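Local coordinates for protein D-glyceraldehyde dehydrogenase (NADP(+)) (Thermoplasma acidophilum, PDB 5IZD) that oxidises D-glyceraldehyde to glycerate with NADP+ as hydride acceptor, a step of the non-phosphorylated Entner-Doudoroff pathway in this archaeon, at residues Q231-K236 with L244-G249; A456-K461 with S465-L470. All blocks are in the same frame, centred on the assembly; numbering follows the deposited sequence.

Contact 1: residues Q231-K236 with L244-G249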
loop_
_atom_site.group_PDB
_atom_site.type_symbol
_atom_site.label_atom_id
_atom_site.label_comp_id
_atom_site.label_asym_id
_atom_site.label_seq_id
_atom_site.Cartn_x
_atom_site.Cartn_y
_atom_site.Cartn_z
ATOM N N GLN A 231 20.491 -17.400 -17.183
ATOM C CA GLN A 231 21.847 -17.067 -16.719
ATOM C C GLN A 231 22.597 -16.278 -17.795
ATOM O O GLN A 231 23.255 -15.290 -17.510
ATOM C CB GLN A 231 22.633 -18.292 -16.332
ATOM C CG GLN A 231 22.060 -19.072 -15.167
ATOM C CD GLN A 231 22.813 -20.338 -14.904
ATOM O OE1 GLN A 231 22.721 -21.301 -15.656
ATOM N NE2 GLN A 231 23.588 -20.339 -13.860
ATOM N N ARG A 232 22.426 -16.677 -19.045
ATOM C CA ARG A 232 23.042 -15.970 -20.159
ATOM C C ARG A 232 22.492 -14.547 -20.334
ATOM O O ARG A 232 23.265 -13.611 -20.527
ATOM C CB ARG A 232 22.901 -16.777 -21.446
ATOM C CG ARG A 232 23.666 -16.209 -22.616
ATOM C CD ARG A 232 23.890 -17.219 -23.730
ATOM N NE ARG A 232 24.669 -16.631 -24.846
ATOM C CZ ARG A 232 26.017 -16.599 -24.943
ATOM N NH1 ARG A 232 26.811 -17.098 -23.994
ATOM N NH2 ARG A 232 26.614 -16.064 -26.010
ATOM N N ILE A 233 21.178 -14.392 -20.243
ATOM C CA ILE A 233 20.578 -13.080 -20.358
ATOM C C ILE A 233 21.102 -12.143 -19.251
ATOM O O ILE A 233 21.438 -10.989 -19.506
ATOM C CB ILE A 233 19.039 -13.166 -20.299
ATOM C CG1 ILE A 233 18.528 -13.769 -21.579
ATOM C CG2 ILE A 233 18.406 -11.789 -20.012
ATOM C CD1 ILE A 233 17.131 -14.315 -21.489
ATOM N N MET A 234 21.168 -12.653 -18.034
ATOM C CA MET A 234 21.690 -11.878 -16.948
ATOM C C MET A 234 23.122 -11.454 -17.190
ATOM O O MET A 234 23.480 -10.310 -16.898
ATOM C CB MET A 234 21.553 -12.658 -15.612
ATOM C CG MET A 234 21.778 -11.849 -14.379
ATOM S SD MET A 234 21.258 -12.770 -12.895
ATOM C CE MET A 234 22.064 -11.770 -11.662
ATOM N N GLN A 235 23.961 -12.351 -17.687
ATOM C CA GLN A 235 25.349 -11.974 -18.017
ATOM C C GLN A 235 25.429 -10.873 -19.098
ATOM O O GLN A 235 26.160 -9.896 -18.926
ATOM C CB GLN A 235 26.129 -13.180 -18.503
ATOM C CG GLN A 235 26.411 -14.214 -17.424
ATOM C CD GLN A 235 26.685 -15.572 -18.056
ATOM O OE1 GLN A 235 26.819 -15.670 -19.263
ATOM N NE2 GLN A 235 26.730 -16.624 -17.236
ATOM N N LYS A 236 24.663 -11.042 -20.196
ATOM C CA LYS A 236 24.648 -10.070 -21.295
ATOM C C LYS A 236 24.061 -8.717 -20.911
ATOM O O LYS A 236 24.607 -7.683 -21.321
ATOM C CB LYS A 236 23.919 -10.602 -22.530
ATOM C CG LYS A 236 24.502 -11.852 -23.123
ATOM C CD LYS A 236 25.982 -11.715 -23.389
ATOM C CE LYS A 236 26.462 -12.873 -24.245
ATOM N NZ LYS A 236 27.950 -12.857 -24.249
ATOM N N LEU A 244 15.616 -6.853 -14.943
ATOM C CA LEU A 244 15.318 -8.242 -15.333
ATOM C C LEU A 244 14.076 -8.798 -14.632
ATOM O O LEU A 244 13.896 -8.647 -13.372
ATOM C CB LEU A 244 16.522 -9.106 -15.039
ATOM C CG LEU A 244 17.775 -8.741 -15.858
ATOM C CD1 LEU A 244 18.853 -9.801 -15.688
ATOM C CD2 LEU A 244 17.540 -8.539 -17.340
ATOM N N ILE A 245 13.175 -9.382 -15.432
ATOM C CA ILE A 245 12.065 -10.186 -14.915
ATOM C C ILE A 245 12.236 -11.519 -15.610
ATOM O O ILE A 245 12.063 -11.578 -16.863
ATOM C CB ILE A 245 10.684 -9.617 -15.240
ATOM C CG1 ILE A 245 10.484 -8.170 -14.723
ATOM C CG2 ILE A 245 9.598 -10.566 -14.699
ATOM C CD1 ILE A 245 9.250 -7.465 -15.313
ATOM N N LEU A 246 12.699 -12.523 -14.867
ATOM C CA LEU A 246 13.092 -13.829 -15.406
ATOM C C LEU A 246 12.409 -14.892 -14.580
ATOM O O LEU A 246 12.542 -14.903 -13.319
ATOM C CB LEU A 246 14.590 -14.109 -15.279
ATOM C CG LEU A 246 15.560 -13.080 -15.840
ATOM C CD1 LEU A 246 17.000 -13.485 -15.527
ATOM C CD2 LEU A 246 15.326 -12.891 -17.314
ATOM N N GLU A 247 11.771 -15.819 -15.275
ATOM C CA GLU A 247 11.191 -16.987 -14.665
ATOM C C GLU A 247 11.687 -18.255 -15.356
ATOM O O GLU A 247 11.455 -18.411 -16.558
ATOM C CB GLU A 247 9.675 -16.868 -14.711
ATOM C CG GLU A 247 9.000 -17.905 -13.787
ATOM C CD GLU A 247 8.396 -19.098 -14.501
ATOM O OE1 GLU A 247 9.063 -20.154 -14.585
ATOM O OE2 GLU A 247 7.227 -18.973 -14.981
ATOM N N LEU A 248 12.401 -19.112 -14.595
ATOM C CA LEU A 248 13.302 -20.099 -15.121
ATOM C C LEU A 248 12.887 -21.552 -14.766
ATOM O O LEU A 248 13.728 -22.439 -14.710
ATOM C CB LEU A 248 14.752 -19.806 -14.737
ATOM C CG LEU A 248 15.206 -18.397 -15.055
ATOM C CD1 LEU A 248 16.646 -18.145 -14.592
ATOM C CD2 LEU A 248 15.084 -18.094 -16.523
ATOM N N GLY A 249 11.590 -21.737 -14.458
ATOM C CA GLY A 249 11.071 -23.100 -14.242
ATOM C C GLY A 249 11.412 -23.545 -12.815
ATOM O O GLY A 249 11.699 -22.675 -11.973
#

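Contact 2: residues A456-K461 with S465-L470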
loop_
_atom_site.group_PDB
_atom_site.type_symbol
_atom_site.label_atom_id
_atom_site.label_comp_id
_atom_site.label_asym_id
_atom_site.label_seq_id
_atom_site.Cartn_x
_atom_site.Cartn_y
_atom_site.Cartn_z
ATOM N N ALA A 456 12.730 -11.213 -9.941
ATOM C CA ALA A 456 11.495 -10.518 -9.782
ATOM C C ALA A 456 10.325 -11.511 -9.888
ATOM O O ALA A 456 10.459 -12.634 -9.425
ATOM C CB ALA A 456 11.409 -9.370 -10.743
ATOM N N GLY A 457 9.197 -11.126 -10.481
ATOM C CA GLY A 457 8.035 -11.994 -10.578
ATOM C C GLY A 457 6.988 -11.322 -11.452
ATOM O O GLY A 457 7.206 -10.181 -11.878
ATOM N N GLU A 458 5.877 -12.027 -11.675
ATOM C CA GLU A 458 4.759 -11.604 -12.522
ATOM C C GLU A 458 3.385 -11.891 -11.920
ATOM O O GLU A 458 3.164 -12.917 -11.292
ATOM C CB GLU A 458 4.857 -12.299 -13.868
ATOM C CG GLU A 458 6.127 -11.967 -14.605
ATOM C CD GLU A 458 6.345 -12.852 -15.856
ATOM O OE1 GLU A 458 6.251 -12.372 -17.045
ATOM O OE2 GLU A 458 6.615 -14.056 -15.592
ATOM N N GLY A 459 2.461 -10.984 -12.124
ATOM C CA GLY A 459 1.179 -11.075 -11.534
ATOM C C GLY A 459 1.078 -10.320 -10.239
ATOM O O GLY A 459 2.068 -10.070 -9.550
ATOM N N SER A 460 -0.150 -10.007 -9.870
ATOM C CA SER A 460 -0.464 -9.153 -8.725
ATOM C C SER A 460 -0.069 -7.701 -8.950
ATOM O O SER A 460 0.585 -7.335 -9.907
ATOM C CB SER A 460 0.128 -9.692 -7.388
ATOM O OG SER A 460 1.447 -9.194 -7.110
ATOM N N LYS A 461 -0.484 -6.864 -8.015
ATOM C CA LYS A 461 0.028 -5.487 -7.924
ATOM C C LYS A 461 1.551 -5.429 -8.057
ATOM O O LYS A 461 2.093 -4.561 -8.736
ATOM C CB LYS A 461 -0.366 -4.887 -6.548
ATOM C CG LYS A 461 -0.006 -3.403 -6.324
ATOM C CD LYS A 461 -0.336 -2.893 -4.885
ATOM C CE LYS A 461 -0.229 -4.002 -3.851
ATOM N NZ LYS A 461 -0.484 -3.556 -2.424
ATOM N N SER A 465 3.745 -3.790 -11.122
ATOM C CA SER A 465 4.663 -2.733 -10.622
ATOM C C SER A 465 6.141 -2.963 -11.024
ATOM O O SER A 465 6.892 -2.020 -11.092
ATOM C CB SER A 465 4.480 -2.500 -9.100
ATOM O OG SER A 465 3.153 -2.069 -8.910
ATOM N N GLU A 466 6.502 -4.193 -11.460
ATOM C CA GLU A 466 7.851 -4.462 -11.950
ATOM C C GLU A 466 8.132 -3.717 -13.237
ATOM O O GLU A 466 9.305 -3.525 -13.581
ATOM C CB GLU A 466 8.138 -5.969 -12.175
ATOM C CG GLU A 466 8.056 -6.853 -10.920
ATOM C CD GLU A 466 9.143 -6.636 -9.843
ATOM O OE1 GLU A 466 9.992 -5.703 -9.927
ATOM O OE2 GLU A 466 9.138 -7.442 -8.872
ATOM N N TYR A 467 7.088 -3.298 -13.940
ATOM C CA TYR A 467 7.260 -2.550 -15.198
ATOM C C TYR A 467 7.252 -1.011 -15.054
ATOM O O TYR A 467 7.320 -0.259 -16.050
ATOM C CB TYR A 467 6.165 -2.977 -16.173
ATOM C CG TYR A 467 6.272 -4.430 -16.604
ATOM C CD1 TYR A 467 7.052 -4.789 -17.699
ATOM C CD2 TYR A 467 5.590 -5.462 -15.918
ATOM C CE1 TYR A 467 7.127 -6.122 -18.139
ATOM C CE2 TYR A 467 5.683 -6.799 -16.339
ATOM C CZ TYR A 467 6.433 -7.119 -17.455
ATOM O OH TYR A 467 6.555 -8.432 -17.856
ATOM N N LEU A 468 7.154 -0.554 -13.809
ATOM C CA LEU A 468 7.228 0.868 -13.473
ATOM C C LEU A 468 8.489 1.131 -12.655
ATOM O O LEU A 468 8.857 0.361 -11.754
ATOM C CB LEU A 468 5.988 1.263 -12.680
ATOM C CG LEU A 468 4.682 1.208 -13.446
ATOM C CD1 LEU A 468 3.496 1.232 -12.479
ATOM C CD2 LEU A 468 4.588 2.402 -14.371
ATOM N N LYS A 469 9.139 2.251 -12.977
ATOM C CA LYS A 469 10.251 2.769 -12.202
ATOM C C LYS A 469 9.821 3.914 -11.291
ATOM O O LYS A 469 9.187 4.852 -11.764
ATOM C CB LYS A 469 11.326 3.279 -13.148
ATOM C CG LYS A 469 12.591 3.718 -12.437
ATOM C CD LYS A 469 13.394 2.493 -12.040
ATOM C CE LYS A 469 14.591 2.883 -11.208
ATOM N NZ LYS A 469 15.313 1.604 -10.969
ATOM N N LEU A 470 10.225 3.856 -10.038
ATOM C CA LEU A 470 9.953 4.886 -9.061
ATOM C C LEU A 470 11.060 5.921 -9.202
ATOM O O LEU A 470 12.182 5.567 -9.300
ATOM C CB LEU A 470 9.961 4.283 -7.671
ATOM C CG LEU A 470 9.248 4.959 -6.498
ATOM C CD1 LEU A 470 7.829 5.366 -6.737
ATOM C CD2 LEU A 470 9.320 4.149 -5.223
HETATM O O HOH W 1 4.747 -10.083 -16.705
#

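Contact 1: residues Q231-K236 with L244-G249
M234 and L244 make the closest approach between 231-236 and 244-249. Methyl CD1 of L244 sits against the helix backbone, 3.7 Å from CA of M234, and also touches CG of M234 at 3.8 Å. The two side chains cross at about a right angle. With CG of M234 anti to its own N (chi1 -167°) and the rest of the chain extended, only the root of the methionine meets the leucine, while its sulfur end leads away from the strand, along a flank where Q455 of the same chain and L244 of the second subunit also pack on it.

Looser packing follows one residue back. CG2 of I233 faces both leucines, 4.3 Å from CD2 of L244 and 4.2 Å from CD2 of L246, and M223 of strand 220-224 also touches this isoleucine. The far side of the helix is different in character: R232 is exposed, forms a salt bridge with D210 and touches the bound NADP, and CE of K236 lies above one face of the R232 guanidinium, toward its rim. Q231 and Q235 turn away from the strand and hydrogen-bond to S238 of the second subunit.

Helix and strand segments run nearly antiparallel, at 168° with axes 10.2 Å apart, as expected in the beta-alpha-beta unit formed with strand 220-224. On the strand face turned from the helix, OE1 of E247 takes a hydrogen bond from N of G249 at 3.0 Å, nearly along the C-O axis. Across the contact the two segments meet through apolar carbon atoms, with no hydrogen bond between them. The polar groups lie elsewhere: R232 meets NADP on the outer side of the helix, and E247, the predicted proton acceptor, sits on the other face of the strand, consistent with a role in catalysis.

Contact 2: residues A456-K461 with S465-L470
E466 lies alongside A456 and G457 and has the most surface buried here. Its chain bends at chi2 (-68°), bringing OE2 of E466 to 3.5 Å from CB of A456, while CG of E466 rests 3.6 Å from O of G457. OE1 forms a salt bridge with K243 and OE2 a hydrogen bond with the Y446 hydroxyl, so an alanine here would probably leave the K243 ammonium without this counter-charge and open a gap beside A456.

K461 and S465 come next. The carbonyl O of K461 is gripped twice, from opposite faces of its plane: by N of S465 at 3.0 Å, the i to i+4 helical bond, and by OG of S465 at 2.7 Å. The lysine's ammonium leads off to E121 of the second subunit.

A water donates to OE1 of E458 at 2.8 Å and accepts from OH of Y467 at 2.7 Å. E458 forms a salt bridge with K158, Y467 a hydrogen bond with T222. The contact joins the two ends of helix 460-465, and a type I beta turn from S465 to L468 leads into strand 468-476, with helix 153-164 and strands 220-224 and 243-247 packed against E458 and Y467.

Overall arrangement
Contact 1 comes earlier in the chain than contact 2, and their centres are 16 Å apart, yet the two meet through strand 243-247. CD1 of I245 packs 3.6 Å from CZ of Y467 and equally close to CB of E466, while O of L244 lies 3.7 Å from CB of A456. Helix 227-236 thus packs on one face of the strand, and the residues of contact 2 pack against I245 on the other. The strand ends at E247, the predicted proton acceptor. The bound NADP is about 4 Å from the I233 side chain but about 12 Å from that of E458, which lies about 3 Å from the side chain of R157, a substrate-binding residue by similarity. Both contacts also reach the second subunit.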